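Alkane monooxygenase (PDB 3B9O) belongs to the luciferase-like monooxygenase family of TIM-barrel proteins and carries flavin mononucleotide in a pocket of the barrel. Local coordinates at residues E110-H115 with L165-K170; H154-D159 with G203-V208; L160-L165 with S230-E235; D260-A265 with R270-I275. One frame throughout, in Å; residues are numbered along the deposited sequence.

Interaction 1 (E110-H115 with L165-K170)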
# COMPACT_ATOMS: atom_id res chain seq x y z
N GLU A 110 -4.67 6.44 16.08
CA GLU A 110 -3.52 6.52 16.99
C GLU A 110 -2.70 7.81 16.78
O GLU A 110 -2.55 8.28 15.63
CB GLU A 110 -2.65 5.26 16.87
CG GLU A 110 -3.41 3.90 17.03
CD GLU A 110 -2.54 2.70 16.63
OE1 GLU A 110 -2.96 1.86 15.76
OE2 GLU A 110 -1.41 2.63 17.17
N HIS A 111 -2.14 8.36 17.86
CA HIS A 111 -1.55 9.70 17.84
C HIS A 111 -0.32 9.77 16.94
O HIS A 111 0.51 8.84 16.95
CB HIS A 111 -1.21 10.16 19.28
CG HIS A 111 -0.82 11.61 19.37
ND1 HIS A 111 -1.72 12.60 19.73
CD2 HIS A 111 0.34 12.24 19.10
CE1 HIS A 111 -1.12 13.77 19.70
NE2 HIS A 111 0.14 13.59 19.31
N PRO A 112 -0.18 10.86 16.17
CA PRO A 112 1.00 11.02 15.31
C PRO A 112 2.37 11.01 15.99
O PRO A 112 3.34 10.70 15.32
CB PRO A 112 0.75 12.38 14.61
CG PRO A 112 -0.25 13.07 15.51
CD PRO A 112 -1.13 11.99 15.99
N TYR A 113 2.46 11.36 17.27
CA TYR A 113 3.79 11.49 17.91
C TYR A 113 4.41 10.10 18.05
O TYR A 113 5.61 9.96 17.82
CB TYR A 113 3.70 12.15 19.28
CG TYR A 113 5.02 12.63 19.86
CD1 TYR A 113 5.66 13.77 19.36
CD2 TYR A 113 5.58 11.97 20.94
CE1 TYR A 113 6.83 14.23 19.93
CE2 TYR A 113 6.76 12.44 21.55
CZ TYR A 113 7.36 13.56 21.04
OH TYR A 113 8.53 14.01 21.59
N GLY A 114 3.57 9.11 18.36
CA GLY A 114 4.01 7.71 18.49
C GLY A 114 4.31 7.10 17.13
O GLY A 114 5.33 6.40 16.97
N HIS A 115 3.46 7.40 16.14
CA HIS A 115 3.71 7.01 14.77
C HIS A 115 5.01 7.60 14.19
O HIS A 115 5.74 6.93 13.45
CB HIS A 115 2.55 7.38 13.85
CG HIS A 115 2.68 6.77 12.48
ND1 HIS A 115 2.75 7.52 11.33
CD2 HIS A 115 2.83 5.48 12.10
CE1 HIS A 115 2.88 6.71 10.30
NE2 HIS A 115 2.93 5.47 10.74
N LEU A 165 -0.45 14.35 8.87
CA LEU A 165 0.75 14.50 8.02
C LEU A 165 1.52 15.79 8.32
O LEU A 165 2.74 15.78 8.35
CB LEU A 165 0.39 14.36 6.55
CG LEU A 165 0.31 12.92 5.99
CD1 LEU A 165 -0.05 13.05 4.54
CD2 LEU A 165 1.64 12.19 6.11
N GLU A 166 0.81 16.90 8.56
CA GLU A 166 1.44 18.19 8.92
C GLU A 166 2.38 17.94 10.10
O GLU A 166 3.56 18.35 10.08
CB GLU A 166 0.37 19.25 9.31
CG GLU A 166 0.88 20.73 9.31
CD GLU A 166 -0.10 21.85 9.89
OE1 GLU A 166 0.44 22.98 10.12
OE2 GLU A 166 -1.35 21.63 10.13
N VAL A 167 1.84 17.27 11.13
CA VAL A 167 2.57 16.95 12.38
C VAL A 167 3.78 16.06 12.12
O VAL A 167 4.89 16.37 12.57
CB VAL A 167 1.64 16.25 13.45
CG1 VAL A 167 2.43 15.78 14.65
CG2 VAL A 167 0.47 17.20 13.88
N CYS A 168 3.57 14.98 11.35
CA CYS A 168 4.66 14.06 11.00
C CYS A 168 5.74 14.77 10.19
O CYS A 168 6.94 14.69 10.52
CB CYS A 168 4.10 12.81 10.28
SG CYS A 168 3.12 11.82 11.44
N TYR A 169 5.32 15.53 9.17
CA TYR A 169 6.32 16.32 8.38
C TYR A 169 7.15 17.25 9.28
O TYR A 169 8.38 17.30 9.14
CB TYR A 169 5.66 17.20 7.30
CG TYR A 169 4.90 16.50 6.19
CD1 TYR A 169 3.82 17.16 5.57
CD2 TYR A 169 5.24 15.20 5.74
CE1 TYR A 169 3.10 16.57 4.54
CE2 TYR A 169 4.52 14.59 4.68
CZ TYR A 169 3.44 15.29 4.11
OH TYR A 169 2.73 14.73 3.08
N LYS A 170 6.51 18.00 10.19
CA LYS A 170 7.28 18.88 11.11
C LYS A 170 8.29 18.10 11.95
O LYS A 170 9.44 18.48 12.03
CB LYS A 170 6.35 19.68 12.01
CG LYS A 170 5.55 20.77 11.26
CD LYS A 170 4.37 21.23 12.13
CE LYS A 170 3.58 22.24 11.30
NZ LYS A 170 2.65 23.01 12.13

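Interaction 2 (H154-D159 with G203-V208). With FMN (flavin mononucleotide), chain C.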
# COMPACT_ATOMS: atom_id res chain seq x y z
N HIS A 154 -16.69 10.73 6.44
CA HIS A 154 -15.73 10.38 5.38
C HIS A 154 -14.73 11.50 5.01
O HIS A 154 -13.52 11.30 5.09
CB HIS A 154 -16.46 9.90 4.13
CG HIS A 154 -15.57 9.69 2.94
ND1 HIS A 154 -15.06 8.46 2.58
CD2 HIS A 154 -15.06 10.58 2.05
CE1 HIS A 154 -14.31 8.59 1.50
NE2 HIS A 154 -14.29 9.87 1.16
N ASP A 155 -15.24 12.68 4.62
CA ASP A 155 -14.39 13.77 4.16
C ASP A 155 -13.59 14.38 5.30
O ASP A 155 -12.41 14.73 5.13
CB ASP A 155 -15.20 14.85 3.43
CG ASP A 155 -15.44 14.52 1.94
OD1 ASP A 155 -15.36 13.33 1.54
OD2 ASP A 155 -15.70 15.49 1.18
N GLU A 156 -14.22 14.49 6.46
CA GLU A 156 -13.58 15.02 7.64
C GLU A 156 -12.38 14.14 8.09
O GLU A 156 -11.39 14.64 8.62
CB GLU A 156 -14.62 15.14 8.76
CG GLU A 156 -14.09 15.72 10.02
CD GLU A 156 -15.19 16.04 11.02
OE1 GLU A 156 -16.37 15.63 10.80
OE2 GLU A 156 -14.83 16.69 12.04
N ARG A 157 -12.48 12.84 7.88
CA ARG A 157 -11.33 11.96 8.13
C ARG A 157 -10.09 12.37 7.33
O ARG A 157 -8.98 12.24 7.83
CB ARG A 157 -11.70 10.50 7.81
CG ARG A 157 -12.60 9.90 8.89
CD ARG A 157 -13.19 8.58 8.49
NE ARG A 157 -14.07 8.17 9.57
CZ ARG A 157 -13.98 7.04 10.25
NH1 ARG A 157 -13.07 6.12 9.95
NH2 ARG A 157 -14.85 6.82 11.22
N TYR A 158 -10.28 12.85 6.10
CA TYR A 158 -9.17 13.34 5.26
C TYR A 158 -8.59 14.68 5.73
O TYR A 158 -7.39 14.92 5.60
CB TYR A 158 -9.56 13.41 3.78
CG TYR A 158 -9.45 12.08 3.07
CD1 TYR A 158 -10.57 11.32 2.76
CD2 TYR A 158 -8.20 11.57 2.73
CE1 TYR A 158 -10.44 10.07 2.11
CE2 TYR A 158 -8.05 10.33 2.08
CZ TYR A 158 -9.17 9.58 1.77
OH TYR A 158 -9.01 8.35 1.13
N ASP A 159 -9.43 15.55 6.28
CA ASP A 159 -8.93 16.77 6.91
C ASP A 159 -8.04 16.44 8.13
O ASP A 159 -7.02 17.08 8.35
CB ASP A 159 -10.09 17.66 7.35
CG ASP A 159 -10.96 18.13 6.17
OD1 ASP A 159 -10.44 18.34 5.06
OD2 ASP A 159 -12.15 18.31 6.39
N GLY A 203 -3.20 22.92 15.99
CA GLY A 203 -4.21 22.90 14.96
C GLY A 203 -5.52 22.44 15.53
O GLY A 203 -5.63 22.29 16.75
N LYS A 204 -6.48 22.15 14.66
CA LYS A 204 -7.79 21.70 15.08
C LYS A 204 -7.80 20.37 15.83
O LYS A 204 -8.54 20.20 16.82
CB LYS A 204 -8.70 21.63 13.86
CG LYS A 204 -10.03 20.93 14.07
CD LYS A 204 -10.90 21.13 12.84
CE LYS A 204 -12.34 20.80 13.14
NZ LYS A 204 -13.06 20.82 11.86
N TYR A 205 -7.01 19.40 15.34
CA TYR A 205 -7.01 18.06 15.92
C TYR A 205 -5.85 17.81 16.88
O TYR A 205 -6.01 17.04 17.81
CB TYR A 205 -7.04 16.98 14.84
CG TYR A 205 -8.25 17.07 13.94
CD1 TYR A 205 -9.50 16.61 14.37
CD2 TYR A 205 -8.16 17.63 12.68
CE1 TYR A 205 -10.61 16.70 13.56
CE2 TYR A 205 -9.27 17.75 11.87
CZ TYR A 205 -10.47 17.27 12.32
OH TYR A 205 -11.56 17.36 11.51
N PHE A 206 -4.73 18.46 16.66
CA PHE A 206 -3.50 18.18 17.42
C PHE A 206 -2.83 19.39 18.01
O PHE A 206 -2.81 20.48 17.42
CB PHE A 206 -2.51 17.43 16.51
CG PHE A 206 -3.06 16.15 15.97
CD1 PHE A 206 -3.29 15.99 14.61
CD2 PHE A 206 -3.34 15.09 16.85
CE1 PHE A 206 -3.80 14.79 14.12
CE2 PHE A 206 -3.85 13.90 16.39
CZ PHE A 206 -4.09 13.74 15.02
N GLU A 207 -2.20 19.17 19.15
CA GLU A 207 -1.33 20.13 19.78
C GLU A 207 -0.05 19.37 20.17
O GLU A 207 -0.08 18.52 21.07
CB GLU A 207 -2.02 20.71 21.03
CG GLU A 207 -1.27 21.90 21.65
CD GLU A 207 -1.51 23.17 20.86
OE1 GLU A 207 -2.63 23.36 20.32
OE2 GLU A 207 -0.58 24.00 20.78
N VAL A 208 1.04 19.67 19.48
CA VAL A 208 2.30 18.93 19.61
C VAL A 208 3.47 19.90 19.64
O VAL A 208 3.95 20.32 18.60
CB VAL A 208 2.51 17.88 18.47
CG1 VAL A 208 3.86 17.13 18.64
CG2 VAL A 208 1.35 16.91 18.42
N1 FMN C . -8.19 0.86 3.26
C2 FMN C . -7.66 0.29 4.37
O2 FMN C . -8.17 0.57 5.49
N3 FMN C . -6.59 -0.56 4.22
C4 FMN C . -6.06 -0.84 2.98
O4 FMN C . -5.08 -1.61 2.87
C4A FMN C . -6.60 -0.24 1.83
N5 FMN C . -6.12 -0.47 0.58
C5A FMN C . -6.71 0.13 -0.51
C6 FMN C . -6.24 -0.08 -1.82
C7 FMN C . -6.85 0.56 -2.92
C7M FMN C . -6.37 0.33 -4.33
C8 FMN C . -7.92 1.41 -2.71
C8M FMN C . -8.59 2.10 -3.88
C9 FMN C . -8.40 1.63 -1.41
C9A FMN C . -7.80 1.00 -0.30
N10 FMN C . -8.27 1.22 0.95
C10 FMN C . -7.70 0.61 2.01
C1' FMN C . -9.41 2.12 1.21
C2' FMN C . -8.90 3.50 1.63
O2' FMN C . -7.47 3.52 1.71
C3' FMN C . -9.44 4.04 2.96
O3' FMN C . -9.39 3.08 4.03
C4' FMN C . -10.81 4.75 2.81
O4' FMN C . -11.78 4.24 3.74
C5' FMN C . -11.42 4.68 1.41
O5' FMN C . -10.95 5.85 0.75
P FMN C . -11.78 6.62 -0.38
O1P FMN C . -13.22 6.60 0.11
O2P FMN C . -11.12 7.97 -0.41
O3P FMN C . -11.65 5.79 -1.65

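Interaction 3 (L160-L165 with S230-E235). With FMN (flavin mononucleotide), chain C.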
# COMPACT_ATOMS: atom_id res chain seq x y z
N LEU A 160 -8.47 15.47 8.92
CA LEU A 160 -7.68 14.97 10.04
C LEU A 160 -6.33 14.40 9.54
O LEU A 160 -5.26 14.71 10.09
CB LEU A 160 -8.49 13.92 10.82
CG LEU A 160 -7.72 13.05 11.82
CD1 LEU A 160 -7.08 13.89 12.91
CD2 LEU A 160 -8.65 12.02 12.42
N ALA A 161 -6.39 13.60 8.48
CA ALA A 161 -5.19 13.12 7.83
C ALA A 161 -4.24 14.25 7.37
O ALA A 161 -3.01 14.12 7.51
CB ALA A 161 -5.57 12.20 6.68
N ASP A 162 -4.79 15.34 6.80
CA ASP A 162 -3.98 16.48 6.44
C ASP A 162 -3.13 16.95 7.62
O ASP A 162 -1.91 17.11 7.49
CB ASP A 162 -4.86 17.65 5.96
CG ASP A 162 -5.24 17.55 4.50
OD1 ASP A 162 -6.39 17.89 4.17
OD2 ASP A 162 -4.39 17.17 3.66
N GLU A 163 -3.77 17.14 8.78
CA GLU A 163 -3.08 17.71 9.94
C GLU A 163 -2.14 16.64 10.55
O GLU A 163 -1.09 16.99 11.06
CB GLU A 163 -4.08 18.16 11.01
CG GLU A 163 -3.45 19.12 12.01
CD GLU A 163 -4.35 19.46 13.17
OE1 GLU A 163 -5.59 19.57 13.01
OE2 GLU A 163 -3.81 19.61 14.25
N TYR A 164 -2.55 15.37 10.48
CA TYR A 164 -1.73 14.25 10.95
C TYR A 164 -0.37 14.28 10.19
O TYR A 164 0.70 14.20 10.80
CB TYR A 164 -2.50 12.94 10.68
CG TYR A 164 -1.99 11.75 11.46
CD1 TYR A 164 -2.78 11.19 12.48
CD2 TYR A 164 -0.72 11.20 11.20
CE1 TYR A 164 -2.35 10.10 13.23
CE2 TYR A 164 -0.25 10.09 11.98
CZ TYR A 164 -1.08 9.56 12.98
OH TYR A 164 -0.62 8.50 13.73
N LEU A 165 -0.45 14.35 8.87
CA LEU A 165 0.75 14.50 8.02
C LEU A 165 1.52 15.79 8.32
O LEU A 165 2.74 15.78 8.35
CB LEU A 165 0.39 14.36 6.55
CG LEU A 165 0.31 12.92 5.99
CD1 LEU A 165 -0.05 13.05 4.54
CD2 LEU A 165 1.64 12.19 6.11
N SER A 230 -12.02 8.02 -3.62
CA SER A 230 -13.04 9.08 -3.50
C SER A 230 -12.46 10.39 -3.99
O SER A 230 -11.23 10.54 -4.10
CB SER A 230 -13.51 9.21 -2.05
OG SER A 230 -12.47 9.74 -1.25
N GLU A 231 -13.33 11.35 -4.30
CA GLU A 231 -12.85 12.62 -4.80
C GLU A 231 -11.93 13.30 -3.77
O GLU A 231 -10.89 13.84 -4.12
CB GLU A 231 -14.00 13.53 -5.22
CG GLU A 231 -13.51 14.85 -5.77
CD GLU A 231 -14.58 15.70 -6.40
OE1 GLU A 231 -14.28 16.89 -6.68
OE2 GLU A 231 -15.70 15.17 -6.63
N ARG A 232 -12.32 13.24 -2.50
CA ARG A 232 -11.50 13.77 -1.41
C ARG A 232 -10.13 13.05 -1.32
O ARG A 232 -9.10 13.69 -1.10
CB ARG A 232 -12.26 13.65 -0.06
CG ARG A 232 -11.61 14.39 1.12
CD ARG A 232 -11.42 15.90 0.85
NE ARG A 232 -10.65 16.54 1.91
CZ ARG A 232 -9.31 16.57 2.00
NH1 ARG A 232 -8.54 15.97 1.08
NH2 ARG A 232 -8.73 17.22 3.01
N GLY A 233 -10.15 11.72 -1.43
CA GLY A 233 -8.95 10.89 -1.49
C GLY A 233 -8.02 11.28 -2.63
O GLY A 233 -6.83 11.45 -2.43
N ARG A 234 -8.56 11.49 -3.83
CA ARG A 234 -7.73 11.87 -4.99
C ARG A 234 -7.12 13.21 -4.75
O ARG A 234 -5.98 13.44 -5.11
CB ARG A 234 -8.52 11.89 -6.31
CG ARG A 234 -8.70 10.51 -6.94
CD ARG A 234 -9.47 10.60 -8.29
NE ARG A 234 -10.85 10.31 -7.98
CZ ARG A 234 -11.92 11.01 -8.30
NH1 ARG A 234 -11.87 12.11 -9.05
NH2 ARG A 234 -13.07 10.55 -7.87
N GLU A 235 -7.88 14.10 -4.11
CA GLU A 235 -7.34 15.42 -3.77
C GLU A 235 -6.19 15.32 -2.76
O GLU A 235 -5.19 16.05 -2.84
CB GLU A 235 -8.45 16.31 -3.20
CG GLU A 235 -8.01 17.75 -2.99
CD GLU A 235 -7.80 18.51 -4.30
OE1 GLU A 235 -7.09 19.51 -4.27
OE2 GLU A 235 -8.34 18.10 -5.36
N1 FMN C . -8.19 0.86 3.26
C2 FMN C . -7.66 0.29 4.37
O2 FMN C . -8.17 0.57 5.49
N3 FMN C . -6.59 -0.56 4.22
C4 FMN C . -6.06 -0.84 2.98
O4 FMN C . -5.08 -1.61 2.87
C4A FMN C . -6.60 -0.24 1.83
N5 FMN C . -6.12 -0.47 0.58
C5A FMN C . -6.71 0.13 -0.51
C6 FMN C . -6.24 -0.08 -1.82
C7 FMN C . -6.85 0.56 -2.92
C7M FMN C . -6.37 0.33 -4.33
C8 FMN C . -7.92 1.41 -2.71
C8M FMN C . -8.59 2.10 -3.88
C9 FMN C . -8.40 1.63 -1.41
C9A FMN C . -7.80 1.00 -0.30
N10 FMN C . -8.27 1.22 0.95
C10 FMN C . -7.70 0.61 2.01
C1' FMN C . -9.41 2.12 1.21
C2' FMN C . -8.90 3.50 1.63
O2' FMN C . -7.47 3.52 1.71
C3' FMN C . -9.44 4.04 2.96
O3' FMN C . -9.39 3.08 4.03
C4' FMN C . -10.81 4.75 2.81
O4' FMN C . -11.78 4.24 3.74
C5' FMN C . -11.42 4.68 1.41
O5' FMN C . -10.95 5.85 0.75
P FMN C . -11.78 6.62 -0.38
O1P FMN C . -13.22 6.60 0.11
O2P FMN C . -11.12 7.97 -0.41
O3P FMN C . -11.65 5.79 -1.65
O HOH W 1 -5.86 16.89 1.33

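Interaction 4 (D260-A265 with R270-I275)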
# COMPACT_ATOMS: atom_id res chain seq x y z
N ASP A 260 -6.44 12.88 -13.66
CA ASP A 260 -7.21 13.64 -12.66
C ASP A 260 -6.33 14.08 -11.50
O ASP A 260 -6.29 15.26 -11.11
CB ASP A 260 -8.37 12.80 -12.15
CG ASP A 260 -9.29 13.58 -11.23
OD1 ASP A 260 -9.47 13.13 -10.09
OD2 ASP A 260 -9.82 14.63 -11.67
N ILE A 261 -5.58 13.12 -10.97
CA ILE A 261 -4.64 13.43 -9.89
C ILE A 261 -3.54 14.36 -10.30
O ILE A 261 -3.21 15.28 -9.55
CB ILE A 261 -4.07 12.15 -9.22
CG1 ILE A 261 -5.15 11.47 -8.42
CG2 ILE A 261 -2.95 12.48 -8.23
CD1 ILE A 261 -4.83 10.03 -8.20
N ARG A 262 -2.96 14.16 -11.48
CA ARG A 262 -1.93 15.10 -11.95
C ARG A 262 -2.45 16.53 -12.10
O ARG A 262 -1.77 17.49 -11.74
CB ARG A 262 -1.29 14.61 -13.24
CG ARG A 262 -0.82 13.19 -13.16
CD ARG A 262 -0.42 12.67 -14.55
NE ARG A 262 1.01 12.52 -14.51
CZ ARG A 262 1.90 13.36 -15.02
NH1 ARG A 262 1.55 14.41 -15.73
NH2 ARG A 262 3.18 13.09 -14.83
N LYS A 263 -3.69 16.68 -12.54
CA LYS A 263 -4.29 18.02 -12.64
C LYS A 263 -4.48 18.62 -11.27
O LYS A 263 -4.17 19.79 -11.06
CB LYS A 263 -5.66 17.97 -13.31
CG LYS A 263 -5.54 17.64 -14.69
N ARG A 264 -4.98 17.82 -10.33
CA ARG A 264 -5.22 18.28 -8.97
C ARG A 264 -3.94 18.73 -8.26
O ARG A 264 -4.00 19.60 -7.38
CB ARG A 264 -5.94 17.23 -8.15
CG ARG A 264 -7.36 16.90 -8.63
CD ARG A 264 -7.92 15.91 -7.69
NE ARG A 264 -9.21 15.41 -8.12
CZ ARG A 264 -10.37 15.81 -7.62
NH1 ARG A 264 -10.43 16.76 -6.67
NH2 ARG A 264 -11.49 15.28 -8.11
N ALA A 265 -2.80 18.14 -8.65
CA ALA A 265 -1.52 18.44 -8.00
C ALA A 265 -1.01 19.86 -8.28
O ALA A 265 -0.28 20.41 -7.45
CB ALA A 265 -0.45 17.41 -8.38
N ARG A 270 2.98 21.35 -7.14
CA ARG A 270 3.72 20.10 -7.32
C ARG A 270 3.93 19.79 -8.78
O ARG A 270 2.99 19.93 -9.59
CB ARG A 270 2.93 18.94 -6.71
CG ARG A 270 2.92 18.87 -5.21
CD ARG A 270 3.60 17.57 -4.77
NE ARG A 270 2.56 16.62 -4.59
CZ ARG A 270 2.67 15.30 -4.44
NH1 ARG A 270 3.83 14.63 -4.45
NH2 ARG A 270 1.54 14.66 -4.24
N ASN A 271 5.14 19.33 -9.11
CA ASN A 271 5.40 18.77 -10.42
C ASN A 271 4.73 17.38 -10.49
O ASN A 271 5.06 16.49 -9.72
CB ASN A 271 6.90 18.69 -10.64
CG ASN A 271 7.28 18.10 -11.99
OD1 ASN A 271 6.46 17.53 -12.74
ND2 ASN A 271 8.56 18.23 -12.30
N PRO A 272 3.77 17.21 -11.40
CA PRO A 272 3.00 15.94 -11.45
C PRO A 272 3.87 14.68 -11.74
O PRO A 272 3.48 13.56 -11.39
CB PRO A 272 1.95 16.22 -12.53
CG PRO A 272 2.61 17.27 -13.43
CD PRO A 272 3.35 18.17 -12.43
N ASP A 273 5.02 14.88 -12.36
CA ASP A 273 6.00 13.82 -12.58
C ASP A 273 6.69 13.39 -11.27
O ASP A 273 7.51 12.46 -11.25
CB ASP A 273 7.06 14.26 -13.60
CG ASP A 273 6.48 14.44 -15.00
OD1 ASP A 273 5.38 13.88 -15.32
OD2 ASP A 273 7.13 15.16 -15.79
N HIS A 274 6.33 14.05 -10.16
CA HIS A 274 6.86 13.69 -8.85
C HIS A 274 5.86 12.77 -8.13
O HIS A 274 6.00 12.52 -6.95
CB HIS A 274 7.12 14.94 -8.02
CG HIS A 274 8.34 15.70 -8.43
ND1 HIS A 274 9.11 15.36 -9.52
CD2 HIS A 274 8.91 16.79 -7.88
CE1 HIS A 274 10.11 16.22 -9.63
NE2 HIS A 274 10.02 17.09 -8.64
N ILE A 275 4.83 12.31 -8.86
CA ILE A 275 3.86 11.36 -8.33
C ILE A 275 3.93 10.12 -9.24
O ILE A 275 3.72 10.24 -10.44
CB ILE A 275 2.40 11.94 -8.35
CG1 ILE A 275 2.32 13.34 -7.73
CG2 ILE A 275 1.44 10.97 -7.64
CD1 ILE A 275 0.99 14.10 -8.03
O HOH W 2 2.02 10.94 -12.84

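Interaction 1 (E110-H115 with L165-K170)
Val-167 presses one methyl against the ring of Pro-112, with CG1 lying 3.8 Å from Pro-112 CB and about as far from CG of the same ring. That methyl sits anti to the backbone N (chi1 173°), which turns it onto the proline, and the two side chains meet at a slant. One residue on, Cys-168 brings its sulfur to the same proline carbon: SG is 4.0 Å from Pro-112 CB. The same sulfur lies at the edge of the His-115 ring, 5.4 Å from the ring centroid and 83° off the ring normal, a sulfur-aromatic contact made near the ring plane. Pro-112 has further neighbours beyond this pair of segments, since Phe-206 and Tyr-164 also pack on it, the latter from the preceding turn of the same helix as Val-167. Pro-112 is the first residue after the N-cap His-111, so helix 112-125 starts right at the contact, which is buried and apolar. Packing of one helix start against a neighbouring helix outside the parallel sheet fits the outer helical layer of a TIM barrel.

Interaction 2 (H154-D159 with G203-V208)
Tyr-205 reaches across to Glu-156 with its hydroxyl, and OH touches both the aliphatic CG, at 3.4 Å, and the carboxylate. The bond from Tyr-205 OH to Glu-156 OE2 is weak at 3.4 Å. Glu-156 gets there by staying long: CG is anti to the backbone N (chi1 -178°) and the chain runs on extended. The carboxylate lies at the edge of the tyrosine ring, the two planes 52° apart. Lys-204 CG lies 3.9 Å above the centre of one face of the Tyr-205 ring. From there Lys-204 runs out fully extended, leaving NZ 4.5 Å from Glu-156 OE2, beyond salt-bridge range. Further along the helix, Tyr-205 CE2 packs on Asp-159 C at 4.1 Å, while Asp-159 spends its carboxylate on a salt bridge with Arg-232. The helix does its other work away from the loop: Tyr-158 OH donates to FMN O2P at 2.6 Å. With a weak hydrogen bond and a loose charge pair at the surface, Glu-156 and Lys-204 add little, and Tyr-205 makes the largest single contribution; the firmer hold on the loop comes from Glu-163, further along the helix, which accepts from the backbone N of Tyr-205 and Phe-206.

Interaction 3 (L160-L165 with S230-E235)
The helices that carry Asp-162 and Arg-232 stay well apart here, their closest CA atoms being those of Asp-162 and Glu-235 at 10.8 Å, so within these two segments the link is left to Arg-232, reaching to the short Asp-162. Segment 160-165 lies within helix 154-174, whereas segment 230-235 holds the start of helix 231-240. Ser-230 is the N-cap of the latter: its OG accepts from Gly-233 N at 3.1 Å with a nearly straight N-H...O angle of 158°.

Across the gap, Arg-232 NH2 donates to Asp-162 OD1 at 2.7 Å, a salt bridge bent to 141° at the hydrogen. The oxygen lies in the guanidinium plane and is met on its syn side, somewhat out of the carboxylate plane. Arg-232 sets off anti to its backbone N and then bends at CB-CG (chi2 57°), which swings the guanidinium toward Asp-162. Water 1 closes a ring beside the bridge, donating to Asp-162 OD2 at 2.8 Å and accepting from Arg-232 NH1 at 2.8 Å. Arg-232 NH2 also pairs with Asp-159, and Asp-162 OD2 takes a further bond from His-240.

The N-terminus of this helix also meets FMN. Ser-230 N donates to FMN O3P at 3.0 Å, placing the phosphate at the helix N-terminus, whose dipole would favour its negative charge.

Helix 231-240 follows strand 223-227 of the barrel sheet and leads to strand 243-246. Its Phe-236 packs on Ala-161, Asp-162 and Leu-165, while Tyr-164 faces helix 112-125.

Interaction 4 (D260-A265 with R270-I275)
Apolar contacts form the inner part of this turn, where Ala-265 CB meets Ile-275 CD1 at 3.6 Å. Ile-261 approaches the same methyl more loosely, CG2 to CD1 of Ile-275 being 4.3 Å. Within the loop itself, Arg-270 lays a face of its guanidinium on Ile-275, CG1 standing 3.5 Å above the plane. Nearer the surface, Arg-262 CB rests on Pro-272 CB at 3.7 Å; the arginine then bends at chi3 (111°), and one face of its guanidinium comes to lie over the proline ring, the side chains crossing at about a right angle.

Of the charged contacts, Arg-262 NH2 to Asp-273 OD1 is a salt bridge that approaches in the guanidinium plane, with the carboxylate turned 45° from it; the modelled length is too short to be trusted. Arg-264 instead ties back along its own helix, NE to Asp-260 OD1 at 3.0 Å.

Among the remaining polar links, Arg-270 N gives a weak hydrogen bond to Ala-265 O at 3.4 Å. Water 2 lies between Arg-262 NE and Ile-275 O, 3.0 Å from the latter. An Asx turn shapes the loop, Asn-271 OD1 accepting from Asp-273 N at 3.0 Å from above the carbonyl plane. Arg-270 NH2 bonds Ala-238 O and Ala-241 O.

The chemistry is layered: a greasy inside sits against Val-244 of the barrel sheet, and Arg-262 lays its flat face on Pro-272 at the rim, with Asp-273 and water at its edge. That packing would limit the guanidinium's rotation, and the whole fastens helix 251-265 to the loop leading into strand 276-285.

In the fold
Interactions 1, 2 and 3 all draw on helix 154-174, using successive parts of it, with Leu-165 common to 1 and 3. Interaction 1 is buried and apolar; interactions 2 and 3 lie at the surface and depend on polar side chains, with segments of both also touching the flavin phosphate. They join directly: Glu-163 of interaction 3 binds the loop of interaction 2, and Tyr-164 OH bonds Glu-110 O. Interaction 4, partly buried and local in sequence, lies about 15 Å from interaction 3 between centres, yet Arg-234 to Asp-260 and Glu-235 to Arg-264 salt bridges connect the two. It alone combines a substantial apolar layer with a cross-contact salt bridge.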